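Local coordinates for protein aminopeptidase N (Francisella tularensis subsp. tularensis, PDB 5DLL) that is a zinc-dependent aminopeptidase of the M1 family that releases N-terminal amino acids from peptides and probably helps to degrade intracellular peptides, at residues Tyr466-Thr472 against Glu526-Pro532; Ile502-Asn508 against His557-Asn563; His817-Ala821 against Ser854-Ile860; Asn826-Trp830 against Met841-Leu845. One frame throughout, in Å; residues are numbered along the deposited sequence.

Contact 1. Residues Tyr466-Thr472 against Glu526-Pro532; sequences YDASSQT and ENIAAKP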
loop_
_atom_site.group_PDB
_atom_site.type_symbol
_atom_site.label_atom_id
_atom_site.label_comp_id
_atom_site.label_asym_id
_atom_site.label_seq_id
_atom_site.Cartn_x
_atom_site.Cartn_y
_atom_site.Cartn_z
ATOM N N TYR A 466 -25.481 -2.533 -34.052
ATOM C CA TYR A 466 -25.925 -3.906 -34.294
ATOM C C TYR A 466 -26.686 -4.011 -35.615
ATOM O O TYR A 466 -27.320 -3.050 -36.060
ATOM C CB TYR A 466 -26.802 -4.392 -33.135
ATOM C CG TYR A 466 -27.243 -5.840 -33.246
ATOM C CD1 TYR A 466 -26.329 -6.881 -33.088
ATOM C CD2 TYR A 466 -28.574 -6.168 -33.504
ATOM C CE1 TYR A 466 -26.727 -8.206 -33.188
ATOM C CE2 TYR A 466 -28.981 -7.490 -33.604
ATOM C CZ TYR A 466 -28.056 -8.506 -33.447
ATOM O OH TYR A 466 -28.457 -9.820 -33.547
ATOM N N ASP A 467 -26.601 -5.186 -36.236
ATOM C CA ASP A 467 -27.312 -5.485 -37.476
ATOM C C ASP A 467 -28.171 -6.731 -37.248
ATOM O O ASP A 467 -27.647 -7.819 -36.998
ATOM C CB ASP A 467 -26.310 -5.704 -38.616
ATOM C CG ASP A 467 -26.887 -5.370 -39.983
ATOM O OD1 ASP A 467 -28.009 -5.825 -40.289
ATOM O OD2 ASP A 467 -26.212 -4.657 -40.754
ATOM N N ALA A 468 -29.490 -6.561 -37.324
ATOM C CA ALA A 468 -30.439 -7.634 -37.011
ATOM C C ALA A 468 -30.313 -8.826 -37.955
ATOM O O ALA A 468 -30.266 -9.974 -37.509
ATOM C CB ALA A 468 -31.865 -7.097 -37.039
ATOM N N SER A 469 -30.248 -8.542 -39.253
ATOM C CA SER A 469 -30.253 -9.574 -40.292
ATOM C C SER A 469 -28.996 -10.442 -40.300
ATOM O O SER A 469 -29.076 -11.663 -40.161
ATOM C CB SER A 469 -30.418 -8.924 -41.664
ATOM O OG SER A 469 -29.267 -8.177 -42.020
ATOM N N SER A 470 -27.840 -9.802 -40.467
ATOM C CA SER A 470 -26.565 -10.509 -40.609
ATOM C C SER A 470 -26.016 -11.067 -39.293
ATOM O O SER A 470 -25.053 -11.836 -39.307
ATOM C CB SER A 470 -25.522 -9.589 -41.243
ATOM O OG SER A 470 -25.325 -8.434 -40.450
ATOM N N GLN A 471 -26.613 -10.664 -38.167
ATOM C CA GLN A 471 -26.247 -11.176 -36.840
ATOM C C GLN A 471 -24.822 -10.777 -36.452
ATOM O O GLN A 471 -24.020 -11.619 -36.037
ATOM C CB GLN A 471 -26.424 -12.700 -36.771
ATOM C CG GLN A 471 -27.806 -13.180 -37.181
ATOM C CD GLN A 471 -27.937 -14.688 -37.142
ATOM O OE1 GLN A 471 -27.331 -15.356 -36.305
ATOM N NE2 GLN A 471 -28.737 -15.234 -38.050
ATOM N N THR A 472 -24.527 -9.485 -36.577
ATOM C CA THR A 472 -23.186 -8.958 -36.343
ATOM C C THR A 472 -23.203 -7.734 -35.418
ATOM O O THR A 472 -23.879 -6.741 -35.699
ATOM C CB THR A 472 -22.496 -8.579 -37.672
ATOM O OG1 THR A 472 -23.447 -7.970 -38.555
ATOM C CG2 THR A 472 -21.903 -9.810 -38.349
ATOM N N GLU A 526 -19.440 -11.894 -35.463
ATOM C CA GLU A 526 -20.456 -12.513 -36.311
ATOM C C GLU A 526 -21.250 -13.577 -35.552
ATOM O O GLU A 526 -20.862 -13.999 -34.461
ATOM C CB GLU A 526 -19.801 -13.122 -37.550
ATOM C CG GLU A 526 -19.121 -12.096 -38.443
ATOM C CD GLU A 526 -18.043 -12.702 -39.319
ATOM O OE1 GLU A 526 -18.246 -13.825 -39.829
ATOM O OE2 GLU A 526 -16.992 -12.050 -39.503
ATOM N N ASN A 527 -22.369 -13.989 -36.143
ATOM C CA ASN A 527 -23.232 -15.040 -35.591
ATOM C C ASN A 527 -23.799 -14.714 -34.209
ATOM O O ASN A 527 -23.847 -15.573 -33.326
ATOM C CB ASN A 527 -22.496 -16.385 -35.561
ATOM C CG ASN A 527 -21.848 -16.719 -36.887
ATOM O OD1 ASN A 527 -20.817 -16.148 -37.247
ATOM N ND2 ASN A 527 -22.447 -17.646 -37.623
ATOM N N ILE A 528 -24.235 -13.469 -34.036
ATOM C CA ILE A 528 -24.856 -13.024 -32.794
ATOM C C ILE A 528 -26.358 -12.878 -33.019
ATOM O O ILE A 528 -26.818 -11.901 -33.612
ATOM C CB ILE A 528 -24.239 -11.695 -32.304
ATOM C CG1 ILE A 528 -22.718 -11.841 -32.132
ATOM C CG2 ILE A 528 -24.897 -11.236 -31.009
ATOM C CD1 ILE A 528 -22.283 -13.013 -31.274
ATOM N N ALA A 529 -27.110 -13.865 -32.539
ATOM C CA ALA A 529 -28.544 -13.965 -32.810
ATOM C C ALA A 529 -29.378 -12.862 -32.158
ATOM O O ALA A 529 -30.458 -12.537 -32.653
ATOM C CB ALA A 529 -29.064 -15.332 -32.379
ATOM N N ALA A 530 -28.885 -12.299 -31.054
ATOM C CA ALA A 530 -29.640 -11.305 -30.290
ATOM C C ALA A 530 -28.786 -10.083 -29.951
ATOM O O ALA A 530 -27.600 -10.221 -29.650
ATOM C CB ALA A 530 -30.178 -11.939 -29.018
ATOM N N LYS A 531 -29.402 -8.896 -29.999
ATOM C CA LYS A 531 -28.743 -7.635 -29.623
ATOM C C LYS A 531 -28.267 -7.697 -28.169
ATOM O O LYS A 531 -29.079 -7.580 -27.247
ATOM C CB LYS A 531 -29.695 -6.444 -29.809
ATOM C CG LYS A 531 -29.168 -5.118 -29.268
ATOM C CD LYS A 531 -30.101 -3.964 -29.603
ATOM C CE LYS A 531 -29.829 -3.391 -30.985
ATOM N NZ LYS A 531 -28.631 -2.505 -31.002
ATOM N N PRO A 532 -26.949 -7.869 -27.958
ATOM C CA PRO A 532 -26.466 -8.126 -26.616
ATOM C C PRO A 532 -26.070 -6.853 -25.880
ATOM O O PRO A 532 -25.951 -5.786 -26.489
ATOM C CB PRO A 532 -25.223 -8.973 -26.878
ATOM C CG PRO A 532 -24.682 -8.432 -28.165
ATOM C CD PRO A 532 -25.822 -7.772 -28.905
#
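Y466 holds CG opposite its backbone N (chi1 -176°), which sends the phenol across to I528-K531, while K531 starts out extended and then bends at chi3 and chi4, bringing NZ back to 3.4 Å from Y466 CB. The setting is the Ig-like domain, at the turn of the beta hairpin formed by strands 459-467 and 472-480, where Q471 and T472 together face D467 as a G1 beta bulge. Tyrosine suits this place because it offers both a broad face and a polar tip. Over the face lies K531 CA, 3.9 Å from the ring centroid and 8° off the normal, a CH-pi contact. At the tip, Y466 OH donates to I528 O over 2.6 Å, with the acceptor near the plane of the ring. The bulge supplies the second tie: I528 N bonds to Q471 O at 2.7 Å, nearly straight (177°). Both backbone polar atoms of I528 are therefore engaged by the hairpin, one by a side chain and one by a carbonyl. Farther along, the methyl and the aliphatic stem of two polar residues lie side by side, with T472 CG2 3.6 Å from E526 CG.

Contact 2. Residues Ile502-Asn508 against His557-Asn563; sequences INPEGKN and HIVKYDN
H557, on the last turns of helix 552-561, gives its NE2 hydrogen to N503 O over 2.9 Å, approaching from above the carbonyl plane. The bond joins the helical C-terminal domain to the loop between strands 495-502 and 508-516 of the Ig-like domain. That loop is fixed from within by an Asx motif: N503 OD1 accepts from G506 N at 3.2 Å and, more weakly, from K507 N. An asparagine suits the spot because its short side chain folds back to the amides just ahead. G506, at a phi of 118°, brings its CA over a face of the Y561 ring, 3.8 Å from its centroid, and with no CB between them the backbone packs directly on the ring.

N508 works with both ends of its amide. ND2 reaches Y561 O, a carbonyl at the end of the helix, in a weak bond of 3.2 Å, and OD1 weakly accepts from N563 N at 3.3 Å while also drawing a weak bond from R538. The stronger polar partners of the neighbours lie outside: N563 ND2 donates to E511, and D562 bonds to S535 and forms a salt bridge with R538. I502 supplies the apolar part, its two branches spreading to different residues: CG2 lies 3.5 Å from H557 NE2 at the ring edge, and CD1 3.5 Å from D562 CB. The two segments thus share one clear hydrogen bond and two weak ones, each pairing a side chain with a backbone atom, while R538 and E511 of the Ig-like domain hold D562 and N563; the helix end is probably fixed to that domain by both sets.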
loop_
_atom_site.group_PDB
_atom_site.type_symbol
_atom_site.label_atom_id
_atom_site.label_comp_id
_atom_site.label_asym_id
_atom_site.label_seq_id
_atom_site.Cartn_x
_atom_site.Cartn_y
_atom_site.Cartn_z
ATOM N N ILE A 502 -23.445 -10.626 -23.309
ATOM C CA ILE A 502 -24.566 -11.232 -22.604
ATOM C C ILE A 502 -25.835 -11.017 -23.431
ATOM O O ILE A 502 -26.284 -9.884 -23.603
ATOM C CB ILE A 502 -24.737 -10.629 -21.189
ATOM C CG1 ILE A 502 -23.376 -10.443 -20.505
ATOM C CG2 ILE A 502 -25.633 -11.512 -20.331
ATOM C CD1 ILE A 502 -23.461 -9.789 -19.142
ATOM N N ASN A 503 -26.398 -12.102 -23.956
ATOM C CA ASN A 503 -27.657 -12.035 -24.712
ATOM C C ASN A 503 -28.864 -11.949 -23.757
ATOM O O ASN A 503 -28.694 -12.096 -22.543
ATOM C CB ASN A 503 -27.763 -13.219 -25.692
ATOM C CG ASN A 503 -27.791 -14.573 -25.001
ATOM O OD1 ASN A 503 -27.684 -14.674 -23.779
ATOM N ND2 ASN A 503 -27.929 -15.628 -25.797
ATOM N N PRO A 504 -30.083 -11.700 -24.290
ATOM C CA PRO A 504 -31.254 -11.535 -23.407
ATOM C C PRO A 504 -31.579 -12.758 -22.540
ATOM O O PRO A 504 -32.258 -12.626 -21.522
ATOM C CB PRO A 504 -32.398 -11.254 -24.386
ATOM C CG PRO A 504 -31.732 -10.740 -25.618
ATOM C CD PRO A 504 -30.450 -11.506 -25.705
ATOM N N GLU A 505 -31.097 -13.928 -22.956
ATOM C CA GLU A 505 -31.211 -15.152 -22.165
ATOM C C GLU A 505 -30.411 -15.029 -20.880
ATOM O O GLU A 505 -30.896 -15.375 -19.806
ATOM C CB GLU A 505 -30.686 -16.367 -22.944
ATOM C CG GLU A 505 -31.315 -16.599 -24.312
ATOM C CD GLU A 505 -32.822 -16.654 -24.256
ATOM O OE1 GLU A 505 -33.358 -17.226 -23.285
ATOM O OE2 GLU A 505 -33.468 -16.125 -25.182
ATOM N N GLY A 506 -29.183 -14.535 -21.007
ATOM C CA GLY A 506 -28.256 -14.440 -19.885
ATOM C C GLY A 506 -26.987 -15.261 -20.055
ATOM O O GLY A 506 -26.125 -15.253 -19.175
ATOM N N LYS A 507 -26.867 -15.981 -21.172
ATOM C CA LYS A 507 -25.665 -16.761 -21.468
ATOM C C LYS A 507 -24.507 -15.823 -21.802
ATOM O O LYS A 507 -24.714 -14.774 -22.416
ATOM C CB LYS A 507 -25.922 -17.722 -22.623
ATOM N N ASN A 508 -23.297 -16.201 -21.395
ATOM C CA ASN A 508 -22.105 -15.398 -21.675
ATOM C C ASN A 508 -21.359 -15.888 -22.913
ATOM O O ASN A 508 -20.753 -16.960 -22.906
ATOM C CB ASN A 508 -21.169 -15.366 -20.470
ATOM C CG ASN A 508 -21.536 -14.277 -19.484
ATOM O OD1 ASN A 508 -20.687 -13.497 -19.063
ATOM N ND2 ASN A 508 -22.809 -14.208 -19.127
ATOM N N HIS A 557 -29.084 -5.826 -16.409
ATOM C CA HIS A 557 -28.819 -7.114 -17.060
ATOM C C HIS A 557 -27.401 -7.618 -16.747
ATOM O O HIS A 557 -27.197 -8.812 -16.521
ATOM C CB HIS A 557 -29.018 -6.996 -18.580
ATOM C CG HIS A 557 -29.149 -8.316 -19.283
ATOM N ND1 HIS A 557 -30.359 -8.961 -19.435
ATOM C CD2 HIS A 557 -28.225 -9.104 -19.883
ATOM C CE1 HIS A 557 -30.173 -10.092 -20.093
ATOM N NE2 HIS A 557 -28.887 -10.202 -20.375
ATOM N N ILE A 558 -26.431 -6.703 -16.731
ATOM C CA ILE A 558 -25.051 -7.038 -16.362
ATOM C C ILE A 558 -24.984 -7.454 -14.893
ATOM O O ILE A 558 -24.288 -8.404 -14.544
ATOM C CB ILE A 558 -24.082 -5.863 -16.640
ATOM C CG1 ILE A 558 -23.947 -5.641 -18.152
ATOM C CG2 ILE A 558 -22.704 -6.132 -16.048
ATOM C CD1 ILE A 558 -23.245 -4.356 -18.535
ATOM N N VAL A 559 -25.727 -6.755 -14.043
ATOM C CA VAL A 559 -25.795 -7.101 -12.621
ATOM C C VAL A 559 -26.394 -8.497 -12.407
ATOM O O VAL A 559 -25.993 -9.211 -11.486
ATOM C CB VAL A 559 -26.612 -6.055 -11.823
ATOM C CG1 VAL A 559 -26.847 -6.517 -10.387
ATOM C CG2 VAL A 559 -25.909 -4.702 -11.841
ATOM N N LYS A 560 -27.341 -8.880 -13.260
ATOM C CA LYS A 560 -28.073 -10.138 -13.100
ATOM C C LYS A 560 -27.348 -11.376 -13.664
ATOM O O LYS A 560 -27.291 -12.413 -12.997
ATOM C CB LYS A 560 -29.464 -10.006 -13.735
ATOM C CG LYS A 560 -30.445 -11.100 -13.345
ATOM C CD LYS A 560 -31.819 -10.845 -13.950
ATOM C CE LYS A 560 -32.722 -12.064 -13.838
ATOM N NZ LYS A 560 -33.154 -12.322 -12.439
ATOM N N TYR A 561 -26.794 -11.264 -14.874
ATOM C CA TYR A 561 -26.327 -12.437 -15.636
ATOM C C TYR A 561 -24.817 -12.543 -15.904
ATOM O O TYR A 561 -24.354 -13.602 -16.335
ATOM C CB TYR A 561 -27.055 -12.497 -16.987
ATOM C CG TYR A 561 -28.544 -12.764 -16.898
ATOM C CD1 TYR A 561 -29.027 -14.001 -16.473
ATOM C CD2 TYR A 561 -29.471 -11.789 -17.264
ATOM C CE1 TYR A 561 -30.387 -14.253 -16.400
ATOM C CE2 TYR A 561 -30.834 -12.035 -17.195
ATOM C CZ TYR A 561 -31.287 -13.267 -16.763
ATOM O OH TYR A 561 -32.639 -13.514 -16.692
ATOM N N ASP A 562 -24.058 -11.472 -15.671
ATOM C CA ASP A 562 -22.626 -11.450 -16.013
ATOM C C ASP A 562 -21.809 -12.400 -15.127
ATOM O O ASP A 562 -21.966 -12.407 -13.906
ATOM C CB ASP A 562 -22.074 -10.019 -15.897
ATOM C CG ASP A 562 -20.664 -9.860 -16.483
ATOM O OD1 ASP A 562 -20.008 -10.867 -16.830
ATOM O OD2 ASP A 562 -20.204 -8.703 -16.593
ATOM N N ASN A 563 -20.943 -13.197 -15.757
ATOM C CA ASN A 563 -20.005 -14.062 -15.036
ATOM C C ASN A 563 -19.062 -13.258 -14.147
ATOM O O ASN A 563 -18.789 -13.652 -13.013
ATOM C CB ASN A 563 -19.166 -14.899 -16.013
ATOM C CG ASN A 563 -19.926 -16.087 -16.585
ATOM O OD1 ASN A 563 -20.725 -16.725 -15.898
ATOM N ND2 ASN A 563 -19.656 -16.407 -17.846
#

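Contact 3. Residues His817-Ala821 against Ser854-Ile860; sequences HQVAA and SKNVFEI
H817 and S854 meet at the start of two helices, the imidazole of one lying over the CB of the other. From H817 CB, which is 3.9 Å from N856 ND2, the side chain leads to CG, close to both S854 OG and CB. One branch passes through ND1, beside the same hydroxyl, to CE1, 3.6 Å from S854 CB; the other passes through CD2, 3.8 Å from S854 CB. At the tip, NE2 lies 3.7 Å from that carbon. The whole ring is thus centred on S854 CB, 3.5 Å from its centroid and only 7° off the normal, a CH-pi contact that the small serine permits. S854 occupies the N-cap position of helix 855-866, and its OG is hydrogen-bonded to D813, whose backbone carbonyl also takes a weak bond from H817 ND1.

N856 comes next. Its CG lies opposite the backbone N (chi1 -171°), which carries ND2 toward the other helix, near both H817 O and Q818 OE1, the latter 3.5 Å away. Deeper in, the contact becomes apolar: V857 CG2 rests 4.0 Å from A820 CB, and I860 CD1 lies 3.8 Å from A821 CB. Alanines suit this side because their small side chains let the backbones draw together, while the branched V857 and I860 opposite pack on those methyls. The two helical segments run nearly parallel, crossing at -23°. Such side-by-side pairing of helices 817-824 and 855-866, separated in the chain by helix 835-849, fits the ARM-type helical solenoid to which this part of the protein is assigned.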
loop_
_atom_site.group_PDB
_atom_site.type_symbol
_atom_site.label_atom_id
_atom_site.label_comp_id
_atom_site.label_asym_id
_atom_site.label_seq_id
_atom_site.Cartn_x
_atom_site.Cartn_y
_atom_site.Cartn_z
ATOM N N HIS A 817 4.896 19.571 13.863
ATOM C CA HIS A 817 4.604 20.319 12.632
ATOM C C HIS A 817 4.174 19.412 11.488
ATOM O O HIS A 817 3.430 19.839 10.608
ATOM C CB HIS A 817 5.818 21.130 12.163
ATOM C CG HIS A 817 6.429 21.994 13.222
ATOM N ND1 HIS A 817 5.694 22.579 14.231
ATOM C CD2 HIS A 817 7.710 22.387 13.412
ATOM C CE1 HIS A 817 6.500 23.283 15.006
ATOM N NE2 HIS A 817 7.728 23.184 14.531
ATOM N N GLN A 818 4.662 18.174 11.480
ATOM C CA GLN A 818 4.328 17.229 10.412
ATOM C C GLN A 818 2.861 16.854 10.519
ATOM O O GLN A 818 2.134 16.895 9.533
ATOM C CB GLN A 818 5.196 15.966 10.489
ATOM C CG GLN A 818 6.703 16.206 10.487
ATOM C CD GLN A 818 7.183 17.014 9.295
ATOM O OE1 GLN A 818 6.614 16.938 8.206
ATOM N NE2 GLN A 818 8.241 17.790 9.497
ATOM N N VAL A 819 2.442 16.518 11.737
ATOM C CA VAL A 819 1.066 16.126 12.036
ATOM C C VAL A 819 0.100 17.288 11.822
ATOM O O VAL A 819 -0.988 17.104 11.267
ATOM C CB VAL A 819 0.942 15.607 13.488
ATOM C CG1 VAL A 819 -0.515 15.394 13.882
ATOM C CG2 VAL A 819 1.722 14.312 13.655
ATOM N N ALA A 820 0.493 18.479 12.266
ATOM C CA ALA A 820 -0.318 19.681 12.055
ATOM C C ALA A 820 -0.546 19.950 10.561
ATOM O O ALA A 820 -1.636 20.353 10.152
ATOM C CB ALA A 820 0.337 20.884 12.720
ATOM N N ALA A 821 0.487 19.713 9.757
ATOM C CA ALA A 821 0.413 19.908 8.311
ATOM C C ALA A 821 -0.505 18.886 7.635
ATOM O O ALA A 821 -1.224 19.225 6.689
ATOM C CB ALA A 821 1.806 19.842 7.706
ATOM N N SER A 854 4.379 27.498 12.451
ATOM C CA SER A 854 5.703 27.080 12.012
ATOM C C SER A 854 5.856 27.307 10.515
ATOM O O SER A 854 4.866 27.446 9.790
ATOM C CB SER A 854 5.926 25.599 12.328
ATOM O OG SER A 854 4.995 24.775 11.635
ATOM N N LYS A 855 7.106 27.345 10.064
ATOM C CA LYS A 855 7.421 27.510 8.648
ATOM C C LYS A 855 6.703 26.456 7.804
ATOM O O LYS A 855 6.039 26.791 6.834
ATOM C CB LYS A 855 8.938 27.432 8.438
ATOM C CG LYS A 855 9.391 27.448 6.985
ATOM C CD LYS A 855 10.908 27.533 6.885
ATOM C CE LYS A 855 11.420 27.012 5.550
ATOM N NZ LYS A 855 11.193 25.548 5.376
ATOM N N ASN A 856 6.828 25.190 8.203
ATOM C CA ASN A 856 6.226 24.052 7.489
ATOM C C ASN A 856 4.745 24.278 7.157
ATOM O O ASN A 856 4.342 24.222 5.990
ATOM C CB ASN A 856 6.400 22.768 8.330
ATOM C CG ASN A 856 6.005 21.498 7.581
ATOM O OD1 ASN A 856 5.814 21.504 6.363
ATOM N ND2 ASN A 856 5.890 20.393 8.316
ATOM N N VAL A 857 3.957 24.551 8.191
ATOM C CA VAL A 857 2.515 24.769 8.067
ATOM C C VAL A 857 2.180 26.057 7.307
ATOM O O VAL A 857 1.255 26.073 6.488
ATOM C CB VAL A 857 1.855 24.814 9.464
ATOM C CG1 VAL A 857 0.406 25.276 9.378
ATOM C CG2 VAL A 857 1.961 23.453 10.141
ATOM N N PHE A 858 2.915 27.134 7.595
ATOM C CA PHE A 858 2.741 28.410 6.896
ATOM C C PHE A 858 2.935 28.253 5.385
ATOM O O PHE A 858 2.192 28.839 4.604
ATOM C CB PHE A 858 3.713 29.476 7.437
ATOM C CG PHE A 858 3.537 30.831 6.802
ATOM C CD1 PHE A 858 2.605 31.731 7.302
ATOM C CD2 PHE A 858 4.284 31.196 5.689
ATOM C CE1 PHE A 858 2.422 32.970 6.708
ATOM C CE2 PHE A 858 4.104 32.433 5.089
ATOM C CZ PHE A 858 3.170 33.321 5.599
ATOM N N GLU A 859 3.931 27.463 4.987
ATOM C CA GLU A 859 4.266 27.260 3.570
ATOM C C GLU A 859 3.165 26.494 2.839
ATOM O O GLU A 859 2.684 26.925 1.792
ATOM C CB GLU A 859 5.588 26.488 3.432
ATOM C CG GLU A 859 6.800 27.160 4.073
ATOM C CD GLU A 859 7.704 27.868 3.084
ATOM O OE1 GLU A 859 7.873 29.100 3.215
ATOM O OE2 GLU A 859 8.252 27.193 2.186
ATOM N N ILE A 860 2.769 25.359 3.407
ATOM C CA ILE A 860 1.775 24.484 2.785
ATOM C C ILE A 860 0.419 25.187 2.662
ATOM O O ILE A 860 -0.178 25.205 1.584
ATOM C CB ILE A 860 1.644 23.151 3.563
ATOM C CG1 ILE A 860 2.938 22.339 3.421
ATOM C CG2 ILE A 860 0.469 22.328 3.048
ATOM C CD1 ILE A 860 3.064 21.185 4.394
#

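Contact 4. Residues Asn826-Trp830 against Met841-Leu845; sequences NLMSW and MKNAL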
loop_
_atom_site.group_PDB
_atom_site.type_symbol
_atom_site.label_atom_id
_atom_site.label_comp_id
_atom_site.label_asym_id
_atom_site.label_seq_id
_atom_site.Cartn_x
_atom_site.Cartn_y
_atom_site.Cartn_z
ATOM N N ASN A 826 -7.084 18.509 5.299
ATOM C CA ASN A 826 -8.546 18.502 5.440
ATOM C C ASN A 826 -9.245 19.769 4.944
ATOM O O ASN A 826 -10.441 19.738 4.652
ATOM C CB ASN A 826 -8.938 18.274 6.909
ATOM C CG ASN A 826 -8.770 16.828 7.350
ATOM O OD1 ASN A 826 -9.343 15.914 6.759
ATOM N ND2 ASN A 826 -7.998 16.620 8.405
ATOM N N LEU A 827 -8.509 20.877 4.874
ATOM C CA LEU A 827 -9.062 22.174 4.475
ATOM C C LEU A 827 -8.654 22.607 3.066
ATOM O O LEU A 827 -9.170 23.600 2.559
ATOM C CB LEU A 827 -8.616 23.247 5.478
ATOM C CG LEU A 827 -9.227 23.130 6.877
ATOM C CD1 LEU A 827 -8.388 23.891 7.890
ATOM C CD2 LEU A 827 -10.669 23.622 6.889
ATOM N N MET A 828 -7.759 21.852 2.428
ATOM C CA MET A 828 -7.099 22.296 1.195
ATOM C C MET A 828 -7.805 21.855 -0.094
ATOM O O MET A 828 -7.298 22.099 -1.188
ATOM C CB MET A 828 -5.640 21.819 1.192
ATOM C CG MET A 828 -4.915 22.094 2.506
ATOM S SD MET A 828 -3.115 21.917 2.514
ATOM C CE MET A 828 -2.862 20.531 1.401
ATOM N N SER A 829 -8.976 21.227 0.032
ATOM C CA SER A 829 -9.782 20.817 -1.128
ATOM C C SER A 829 -10.791 21.883 -1.592
ATOM O O SER A 829 -11.537 21.657 -2.539
ATOM C CB SER A 829 -10.532 19.524 -0.806
ATOM O OG SER A 829 -9.626 18.494 -0.472
ATOM N N TRP A 830 -10.796 23.036 -0.929
ATOM C CA TRP A 830 -11.748 24.133 -1.184
ATOM C C TRP A 830 -12.136 24.422 -2.659
ATOM O O TRP A 830 -13.237 24.913 -2.918
ATOM C CB TRP A 830 -11.226 25.419 -0.519
ATOM C CG TRP A 830 -9.904 25.889 -1.059
ATOM C CD1 TRP A 830 -8.664 25.615 -0.556
ATOM C CD2 TRP A 830 -9.695 26.714 -2.212
ATOM N NE1 TRP A 830 -7.696 26.221 -1.325
ATOM C CE2 TRP A 830 -8.304 26.899 -2.350
ATOM C CE3 TRP A 830 -10.551 27.314 -3.143
ATOM C CZ2 TRP A 830 -7.753 27.665 -3.382
ATOM C CZ3 TRP A 830 -10.001 28.069 -4.166
ATOM C CH2 TRP A 830 -8.617 28.240 -4.277
ATOM N N MET A 841 -13.736 27.225 4.216
ATOM C CA MET A 841 -12.473 26.489 4.201
ATOM C C MET A 841 -11.287 27.435 4.041
ATOM O O MET A 841 -10.268 27.262 4.699
ATOM C CB MET A 841 -12.461 25.456 3.063
ATOM C CG MET A 841 -13.332 24.233 3.308
ATOM S SD MET A 841 -13.284 23.063 1.934
ATOM C CE MET A 841 -14.595 21.950 2.404
ATOM N N LYS A 842 -11.419 28.420 3.152
ATOM C CA LYS A 842 -10.366 29.414 2.933
ATOM C C LYS A 842 -10.166 30.290 4.164
ATOM O O LYS A 842 -9.040 30.471 4.614
ATOM C CB LYS A 842 -10.679 30.287 1.715
ATOM C CG LYS A 842 -10.644 29.528 0.401
ATOM C CD LYS A 842 -10.667 30.457 -0.803
ATOM C CE LYS A 842 -9.307 31.089 -1.050
ATOM N NZ LYS A 842 -9.200 31.645 -2.426
ATOM N N ASN A 843 -11.255 30.832 4.705
ATOM C CA ASN A 843 -11.206 31.559 5.976
ATOM C C ASN A 843 -10.375 30.805 7.007
ATOM O O ASN A 843 -9.521 31.389 7.671
ATOM C CB ASN A 843 -12.609 31.771 6.548
ATOM C CG ASN A 843 -13.442 32.740 5.735
ATOM O OD1 ASN A 843 -12.956 33.364 4.797
ATOM N ND2 ASN A 843 -14.714 32.865 6.093
ATOM N N ALA A 844 -10.630 29.505 7.121
ATOM C CA ALA A 844 -9.902 28.639 8.050
ATOM C C ALA A 844 -8.425 28.501 7.688
ATOM O O ALA A 844 -7.579 28.475 8.574
ATOM C CB ALA A 844 -10.561 27.264 8.130
ATOM N N LEU A 845 -8.120 28.394 6.398
ATOM C CA LEU A 845 -6.727 28.381 5.948
ATOM C C LEU A 845 -6.039 29.719 6.235
ATOM O O LEU A 845 -4.906 29.747 6.705
ATOM C CB LEU A 845 -6.633 28.050 4.455
ATOM C CG LEU A 845 -6.940 26.600 4.069
ATOM C CD1 LEU A 845 -6.905 26.439 2.555
ATOM C CD2 LEU A 845 -5.971 25.632 4.735
#
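W830 and K842 lie face to chain, the lysine running over the indole. Here, in the C-terminal helical domain of ARM-type repeats, the loop between helices 817-824 and 835-849 folds back on the second of them. The tryptophan places CG between its backbone N and carbonyl carbon (chi1 62°), standing the indole against helix 835-849, and the lysine leaves the helix and bends at chi3 (78°) to follow the ring. K842 CG lies 4.0 Å from W830 CD2, near the junction of the two rings. Beyond it, CD makes a CH-pi contact with the six-membered ring, 4.1 Å from the centroid. NZ ends 4.2 Å from that centroid, in a cation-pi contact. A long, flexible chain ending in a charge is well matched to an extended aromatic surface.

M841 keeps its chain extended beyond CG, which slides SD along the backbone to 3.6 Å from W830 CA, while its CB packs on W830 CB. The two branches of L845 divide the work: CD1 meets W830 CD1 at 3.7 Å, and CD2 meets L827 CB at 3.6 Å. L827 in turn directs CD2 to the methyl of A844, 3.8 Å away. Between these two segments the contact is mainly dispersion, with one charge laid over the indole, so the match of shapes probably carries most of it; polar ties of the loop go to other helices, as from W830 NE1 to S864 O of helix 855-866.

Overall arrangement
Along the chain, 466-472 opens contact 1 in the Ig-like domain, and before 526-532 closes it, 502-508 has opened contact 2; 557-563 closes that one only at the first helix of the C-terminal domain. The two loops therefore cross, and they touch where A530 CB packs on P504 CD. Contact 1 stays within the Ig-like domain, whereas contact 2 ties it to the helices. Far later, 817-821 opens contact 3 and 854-860 closes it, with contact 4, 826-830 on 841-845, nested inside. I860 against M828 links this pair, uniting the last three helices. About 46 Å separates the centres of contacts 2 and 4.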